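PDB 7AJ0: arylsulfatase from Pseudoalteromonas sp. MB47, which probably hydrolyses sulfate esters of fucoidan, an algal polysaccharide, as a thermostable exo-acting sulfatase with a calcium ion in its active site. Local coordinates for residues A[58-63]-A[155-160]; A[104-109]-A[323-328]; A[266-271]-A[299-304]. All coordinates share one frame; numbering follows the deposited sequence.

Contact 1 of 3, residues A[58-63]-A[155-160]; sequences LVDDLG and IGKWHV. With CA (calcium ion), chain G.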
# COMPACT_ATOMS: atom_id res chain seq x y z
N LEU A 58 -10.59 -33.82 17.01
CA LEU A 58 -10.69 -32.38 16.77
C LEU A 58 -9.36 -31.75 17.14
O LEU A 58 -9.03 -31.60 18.33
CB LEU A 58 -11.84 -31.79 17.58
CG LEU A 58 -12.26 -30.36 17.27
CD1 LEU A 58 -12.77 -30.23 15.84
CD2 LEU A 58 -13.32 -29.92 18.27
N VAL A 59 -8.58 -31.38 16.13
CA VAL A 59 -7.32 -30.69 16.34
C VAL A 59 -7.58 -29.19 16.38
O VAL A 59 -8.45 -28.68 15.67
CB VAL A 59 -6.31 -31.05 15.23
CG1 VAL A 59 -4.93 -30.48 15.57
CG2 VAL A 59 -6.23 -32.56 15.06
N ASP A 60 -6.82 -28.48 17.21
CA ASP A 60 -7.03 -27.06 17.44
C ASP A 60 -6.15 -26.25 16.50
O ASP A 60 -4.94 -26.47 16.43
CB ASP A 60 -6.73 -26.72 18.90
CG ASP A 60 -7.30 -25.38 19.32
OD1 ASP A 60 -7.94 -24.70 18.48
OD2 ASP A 60 -7.12 -24.99 20.49
N ASP A 61 -6.77 -25.31 15.77
CA ASP A 61 -6.05 -24.35 14.93
C ASP A 61 -5.18 -25.05 13.89
O ASP A 61 -4.07 -24.61 13.59
CB ASP A 61 -5.20 -23.41 15.79
CG ASP A 61 -6.04 -22.48 16.65
OD1 ASP A 61 -7.28 -22.57 16.57
OD2 ASP A 61 -5.47 -21.66 17.39
N LEU A 62 -5.70 -26.13 13.32
CA LEU A 62 -4.99 -26.88 12.29
C LEU A 62 -5.39 -26.37 10.92
O LEU A 62 -6.58 -26.28 10.60
CB LEU A 62 -5.29 -28.37 12.41
CG LEU A 62 -4.50 -29.30 11.48
CD1 LEU A 62 -3.08 -29.45 11.98
CD2 LEU A 62 -5.18 -30.65 11.35
N GLY A 63 -4.39 -26.04 10.10
CA GLY A 63 -4.66 -25.51 8.78
C GLY A 63 -5.05 -26.59 7.78
O GLY A 63 -4.74 -27.77 7.93
N ILE A 155 -13.20 -35.16 25.83
CA ILE A 155 -11.90 -35.23 26.48
C ILE A 155 -10.97 -34.27 25.76
O ILE A 155 -10.63 -34.49 24.60
CB ILE A 155 -11.34 -36.66 26.49
CG1 ILE A 155 -12.21 -37.54 27.40
CG2 ILE A 155 -9.89 -36.66 26.93
CD1 ILE A 155 -11.81 -39.00 27.45
N GLY A 156 -10.58 -33.20 26.45
CA GLY A 156 -9.68 -32.22 25.89
C GLY A 156 -10.16 -30.80 26.03
O GLY A 156 -10.76 -30.43 27.05
N LYS A 157 -9.92 -29.98 25.01
CA LYS A 157 -10.27 -28.57 25.08
C LYS A 157 -11.77 -28.37 24.94
O LYS A 157 -12.42 -28.97 24.08
CB LYS A 157 -9.53 -27.80 23.99
CG LYS A 157 -9.89 -26.33 23.90
CD LYS A 157 -9.27 -25.68 22.68
CE LYS A 157 -9.89 -24.32 22.40
NZ LYS A 157 -9.44 -23.75 21.10
N TRP A 158 -12.32 -27.51 25.80
CA TRP A 158 -13.74 -27.14 25.74
C TRP A 158 -13.88 -25.76 25.11
O TRP A 158 -14.21 -25.65 23.93
CB TRP A 158 -14.34 -27.17 27.14
CG TRP A 158 -15.81 -26.87 27.20
CD1 TRP A 158 -16.43 -26.04 28.08
CD2 TRP A 158 -16.84 -27.41 26.36
NE1 TRP A 158 -17.79 -26.02 27.85
CE2 TRP A 158 -18.07 -26.86 26.80
CE3 TRP A 158 -16.85 -28.31 25.29
CZ2 TRP A 158 -19.28 -27.17 26.20
CZ3 TRP A 158 -18.06 -28.61 24.69
CH2 TRP A 158 -19.26 -28.05 25.15
N HIS A 159 -13.65 -24.71 25.89
CA HIS A 159 -13.64 -23.34 25.38
C HIS A 159 -15.01 -22.92 24.87
O HIS A 159 -15.11 -22.08 23.97
CB HIS A 159 -12.58 -23.18 24.28
CG HIS A 159 -11.96 -21.82 24.23
ND1 HIS A 159 -11.20 -21.40 23.16
CD2 HIS A 159 -11.97 -20.80 25.11
CE1 HIS A 159 -10.78 -20.17 23.38
NE2 HIS A 159 -11.23 -19.78 24.56
N VAL A 160 -16.07 -23.50 25.43
CA VAL A 160 -17.43 -23.07 25.11
C VAL A 160 -18.12 -22.68 26.41
O VAL A 160 -19.33 -22.91 26.58
CB VAL A 160 -18.23 -24.17 24.39
CG1 VAL A 160 -19.46 -23.56 23.71
CG2 VAL A 160 -17.36 -24.89 23.37
CA CA G . -9.22 -23.21 17.56
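The carboxylate of Asp60 is approached from one side of its plane by the ammonium group of Lys157: Lys157 NZ sits 2.7 Å from Asp60 OD2, and the donor stands 36° out of that plane. The other oxygen, Asp60 OD1, binds the calcium ion at 2.2 Å, so the two ends of one carboxylate face two different cations. Within 155-160, Val160 CB packs 3.6 Å above one face of the Trp158 indole, toward its rim. Lys157 reaches Asp60 as a fully extended chain. Its first torsion (chi1 175°) starts CG off opposite the backbone N and sends the chain toward the metal, where it meets the acid side chain at about a right angle. CD and CE pass beside OD2 before NZ closes the salt bridge. Asp61 supplies a second oxygen to the calcium, OD1 at 2.3 Å, and its OD2 forms a salt bridge with Lys345. A methionine in place of Lys157 would probably leave OD2 of Asp60 without its cation and the carboxylate less firmly oriented toward the calcium. Cys102, Asp325 and Asn326 complete the metal shell. A consecutive pair of aspartates just past strand 53-59, with a lysine from the loop after strand 151-155 paired to the first of them, is consistent with the calcium site of sulfatases in the alkaline phosphatase superfamily.

Contact 2 of 3, residues A[104-109]-A[323-328]; sequences SSRAAL and TSDNGP. With CA (calcium ion), chain G.
Arg106 lays the NE corner of its guanidinium over the carboxylate of Asp325, the two planes turned 66° apart. The chain runs extended from CG to NE, which carries NE from the helix to the acid. Arg106 NE donates to Asp325 OD2 at 3.0 Å within a salt bridge; the bond is somewhat bent (141° at the hydrogen) and comes in from above the carboxylate plane, 42° out of it. Arg106 NH2 also lies 3.2 Å from Asp325 OD2, while NH1 bonds Ser267 OG, so the guanidinium is held at NE and NH1, which probably limits its rotation. Asp325 OD2 thereby serves two cations, since it also binds the calcium ion at 2.2 Å; OD1 makes a longer second bond to the same ion. Ser105, Arg106 and Cys102 belong to the Cys-X-X-X-Arg stretch at the start of helix 102-111. It resembles the sulfatase signature in which the cysteine is converted to formylglycine, and here Cys102 itself is a calcium ligand. The helix meets the loop that leaves strand 318-324, where Asp325 and Asn326 follow one another into the metal shell. Asn326 offers OD1 to the calcium at 2.4 Å and turns its other end to the backbone: Asn326 ND2 bonds Gly327 O at 2.9 Å, almost in its own amide plane, on a lone pair of the carbonyl.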
# COMPACT_ATOMS: atom_id res chain seq x y z
N SER A 104 -16.65 -20.39 18.64
CA SER A 104 -17.75 -20.44 17.68
C SER A 104 -17.82 -21.79 16.98
O SER A 104 -18.91 -22.33 16.78
CB SER A 104 -17.60 -19.30 16.67
OG SER A 104 -17.86 -18.05 17.27
N SER A 105 -16.67 -22.34 16.59
CA SER A 105 -16.66 -23.63 15.91
C SER A 105 -17.04 -24.76 16.85
O SER A 105 -17.70 -25.72 16.44
CB SER A 105 -15.28 -23.88 15.31
OG SER A 105 -15.05 -23.06 14.18
N ARG A 106 -16.61 -24.69 18.11
CA ARG A 106 -16.89 -25.77 19.05
C ARG A 106 -18.34 -25.76 19.50
O ARG A 106 -18.92 -26.82 19.75
CB ARG A 106 -15.93 -25.68 20.23
CG ARG A 106 -14.53 -26.11 19.85
CD ARG A 106 -13.44 -25.42 20.65
NE ARG A 106 -12.14 -25.63 20.01
CZ ARG A 106 -11.47 -26.77 20.06
NH1 ARG A 106 -11.96 -27.81 20.72
NH2 ARG A 106 -10.30 -26.87 19.44
N ALA A 107 -18.95 -24.57 19.59
CA ALA A 107 -20.39 -24.49 19.81
C ALA A 107 -21.15 -25.12 18.65
O ALA A 107 -22.09 -25.89 18.85
CB ALA A 107 -20.81 -23.04 20.00
N ALA A 108 -20.74 -24.81 17.41
CA ALA A 108 -21.44 -25.36 16.25
C ALA A 108 -21.35 -26.88 16.24
O ALA A 108 -22.32 -27.56 15.90
CB ALA A 108 -20.85 -24.77 14.97
N LEU A 109 -20.19 -27.42 16.60
CA LEU A 109 -20.02 -28.87 16.59
C LEU A 109 -20.87 -29.55 17.64
O LEU A 109 -21.21 -30.73 17.49
CB LEU A 109 -18.54 -29.21 16.80
CG LEU A 109 -18.18 -30.68 16.95
CD1 LEU A 109 -18.40 -31.43 15.65
CD2 LEU A 109 -16.74 -30.81 17.42
N THR A 323 -10.77 -33.69 12.04
CA THR A 323 -11.07 -32.35 11.55
C THR A 323 -10.42 -31.33 12.47
O THR A 323 -9.78 -31.67 13.47
CB THR A 323 -12.58 -32.13 11.44
OG1 THR A 323 -12.85 -30.87 10.81
CG2 THR A 323 -13.23 -32.14 12.81
N SER A 324 -10.59 -30.06 12.12
CA SER A 324 -10.09 -28.93 12.88
C SER A 324 -11.26 -28.03 13.26
O SER A 324 -12.37 -28.16 12.74
CB SER A 324 -9.05 -28.15 12.08
OG SER A 324 -8.66 -26.97 12.76
N ASP A 325 -11.01 -27.10 14.18
CA ASP A 325 -12.04 -26.15 14.59
C ASP A 325 -11.92 -24.80 13.89
O ASP A 325 -12.90 -24.06 13.84
CB ASP A 325 -12.01 -25.95 16.11
CG ASP A 325 -10.86 -25.08 16.57
OD1 ASP A 325 -9.78 -25.10 15.93
OD2 ASP A 325 -11.04 -24.37 17.58
N ASN A 326 -10.76 -24.47 13.33
CA ASN A 326 -10.60 -23.26 12.53
C ASN A 326 -9.23 -23.32 11.86
O ASN A 326 -8.46 -24.26 12.06
CB ASN A 326 -10.77 -22.00 13.38
CG ASN A 326 -9.94 -22.03 14.64
OD1 ASN A 326 -10.46 -22.19 15.74
ND2 ASN A 326 -8.63 -21.88 14.48
N GLY A 327 -8.95 -22.29 11.06
CA GLY A 327 -7.71 -22.24 10.32
C GLY A 327 -6.53 -21.86 11.19
O GLY A 327 -6.65 -21.65 12.41
N PRO A 328 -5.37 -21.75 10.56
CA PRO A 328 -4.14 -21.51 11.33
C PRO A 328 -4.14 -20.15 12.01
O PRO A 328 -4.62 -19.16 11.46
CB PRO A 328 -3.03 -21.60 10.27
CG PRO A 328 -3.71 -21.22 8.99
CD PRO A 328 -5.14 -21.72 9.10
CA CA G . -9.22 -23.21 17.56

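Contact 3 of 3, residues A[266-271]-A[299-304]; sequences HSFSKI and DDITGE
The end of strand 262-267 and the loop after it run past helix 290-311 at a distance that only side chains bridge, with CA atoms 9.5 Å apart at Phe268 and Ile301 and 9.7 Å apart at His266 and Thr302. No hydrogen bond crosses the gap; the contact is carried by an aromatic ring and a branched aliphatic chain. Phe268 presents its edge to the helix. Phe268 CE1 lies 3.6 Å from Ile301 CG2, and Ile301 CB is also in the plane of the ring, so the isoleucine meets the rim of the phenyl group instead of covering it. The phenyl and the isoleucine chain point opposite ways and lie side by side. In Ile301 the methyl CG2 stands opposite the backbone N, with CG1 beside that N (chi1 -69°), and it is this methyl that comes closest to the ring. A face of the same phenyl ring is occupied from within its own segment: His266 CD2 sits 3.6 Å above it, over the centre. The imidazole also reaches the helix, its NE2 4.1 Å from Ile301 CG2 in an oblique approach, while ND1 bonds Ser248 OG. Farther round the ring, Phe268 CZ comes to 3.9 Å from Thr302 OG1, a van der Waals neighbour; that hydroxyl is hydrogen-bonded to Val298 O, one turn earlier in the helix. All four of these residues are buried. Val298 touches Phe268 as well, and helix 240-258 closes in from another direction, with Asp241 against both Phe268 and Ile301. Thr302 leans on Leu86 of helix 81-88, so helix 290-311 packs against both of these helices as well as the end of strand 262-267, which pairs in parallel with strands 53-59 and 151-155 in the central sheet.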
# COMPACT_ATOMS: atom_id res chain seq x y z
N HIS A 266 -12.54 -36.30 21.04
CA HIS A 266 -11.18 -36.12 21.54
C HIS A 266 -10.66 -34.79 21.00
O HIS A 266 -10.34 -34.67 19.81
CB HIS A 266 -10.27 -37.27 21.11
CG HIS A 266 -8.91 -37.21 21.72
ND1 HIS A 266 -8.61 -37.78 22.94
CD2 HIS A 266 -7.77 -36.62 21.30
CE1 HIS A 266 -7.34 -37.56 23.23
NE2 HIS A 266 -6.81 -36.85 22.25
N SER A 267 -10.58 -33.79 21.87
CA SER A 267 -10.29 -32.41 21.50
C SER A 267 -8.86 -32.08 21.92
O SER A 267 -8.62 -31.64 23.04
CB SER A 267 -11.32 -31.47 22.15
OG SER A 267 -11.02 -30.11 21.91
N PHE A 268 -7.92 -32.29 21.00
CA PHE A 268 -6.53 -31.99 21.28
C PHE A 268 -6.39 -30.56 21.78
O PHE A 268 -7.11 -29.65 21.35
CB PHE A 268 -5.66 -32.14 20.03
CG PHE A 268 -5.57 -33.54 19.51
CD1 PHE A 268 -4.59 -34.40 19.98
CD2 PHE A 268 -6.43 -33.99 18.53
CE1 PHE A 268 -4.49 -35.69 19.49
CE2 PHE A 268 -6.34 -35.28 18.04
CZ PHE A 268 -5.37 -36.13 18.52
N SER A 269 -5.44 -30.35 22.70
CA SER A 269 -5.02 -28.99 23.01
C SER A 269 -4.16 -28.42 21.89
O SER A 269 -4.25 -27.24 21.55
CB SER A 269 -4.25 -28.95 24.33
OG SER A 269 -3.72 -27.65 24.56
N LYS A 270 -3.31 -29.26 21.29
CA LYS A 270 -2.52 -28.83 20.15
C LYS A 270 -3.43 -28.58 18.95
O LYS A 270 -4.50 -29.19 18.82
CB LYS A 270 -1.47 -29.89 19.82
CG LYS A 270 -0.36 -29.98 20.85
CD LYS A 270 0.31 -31.34 20.84
CE LYS A 270 1.44 -31.40 21.86
NZ LYS A 270 0.98 -31.09 23.25
N ILE A 271 -3.00 -27.68 18.05
CA ILE A 271 -1.72 -27.00 18.09
C ILE A 271 -1.88 -25.53 18.49
O ILE A 271 -1.25 -24.64 17.91
CB ILE A 271 -1.00 -27.09 16.72
CG1 ILE A 271 -1.89 -26.51 15.61
CG2 ILE A 271 -0.64 -28.53 16.40
CD1 ILE A 271 -1.18 -26.36 14.28
N ASP A 299 -0.21 -36.66 15.47
CA ASP A 299 -0.33 -37.77 14.54
C ASP A 299 -0.09 -39.11 15.23
O ASP A 299 -0.74 -40.11 14.90
CB ASP A 299 0.65 -37.59 13.38
CG ASP A 299 0.59 -38.73 12.38
OD1 ASP A 299 -0.40 -38.80 11.62
OD2 ASP A 299 1.53 -39.56 12.36
N ASP A 300 0.84 -39.15 16.19
CA ASP A 300 1.08 -40.39 16.92
C ASP A 300 -0.11 -40.76 17.80
O ASP A 300 -0.51 -41.93 17.86
CB ASP A 300 2.34 -40.26 17.77
CG ASP A 300 3.61 -40.43 16.96
OD1 ASP A 300 3.52 -40.71 15.75
OD2 ASP A 300 4.71 -40.29 17.54
N ILE A 301 -0.70 -39.77 18.48
CA ILE A 301 -1.87 -40.04 19.31
C ILE A 301 -3.02 -40.53 18.44
O ILE A 301 -3.74 -41.47 18.82
CB ILE A 301 -2.25 -38.79 20.12
CG1 ILE A 301 -1.18 -38.52 21.19
CG2 ILE A 301 -3.62 -38.95 20.75
CD1 ILE A 301 -1.24 -37.14 21.80
N THR A 302 -3.21 -39.92 17.27
CA THR A 302 -4.22 -40.40 16.33
C THR A 302 -4.02 -41.88 16.02
O THR A 302 -4.98 -42.67 16.05
CB THR A 302 -4.17 -39.57 15.05
OG1 THR A 302 -4.52 -38.21 15.34
CG2 THR A 302 -5.12 -40.14 14.00
N GLY A 303 -2.79 -42.28 15.71
CA GLY A 303 -2.52 -43.67 15.43
C GLY A 303 -2.74 -44.58 16.62
O GLY A 303 -3.18 -45.72 16.46
N GLU A 304 -2.45 -44.09 17.83
CA GLU A 304 -2.66 -44.90 19.03
C GLU A 304 -4.14 -45.16 19.26
O GLU A 304 -4.53 -46.27 19.65
CB GLU A 304 -2.04 -44.21 20.24
CG GLU A 304 -0.51 -44.17 20.24
CD GLU A 304 0.06 -43.11 21.17
OE1 GLU A 304 -0.70 -42.58 22.01
OE2 GLU A 304 1.27 -42.81 21.07

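From the N terminus, strand 53-59 opens contact 1 at 58-63, and helix 102-111 opens contact 2 at 104-109 before contact 1 closes at 155-160; the two therefore cross. Contact 3 follows contact 1 in series, joining 266-271 to 299-304, and falls wholly within the span that contact 2 completes at 323-328. Strands 53-59, 262-267 and 318-324 belong to one sheet, with 53-59 between the other two. Contacts 1 and 2 share the calcium ion and probably a hydrogen bond from Asn326 to Asp61. Contact 3 fastens helix 290-311 to the sheet away from the metal, yet Ser267 connects it to Arg106 of contact 2.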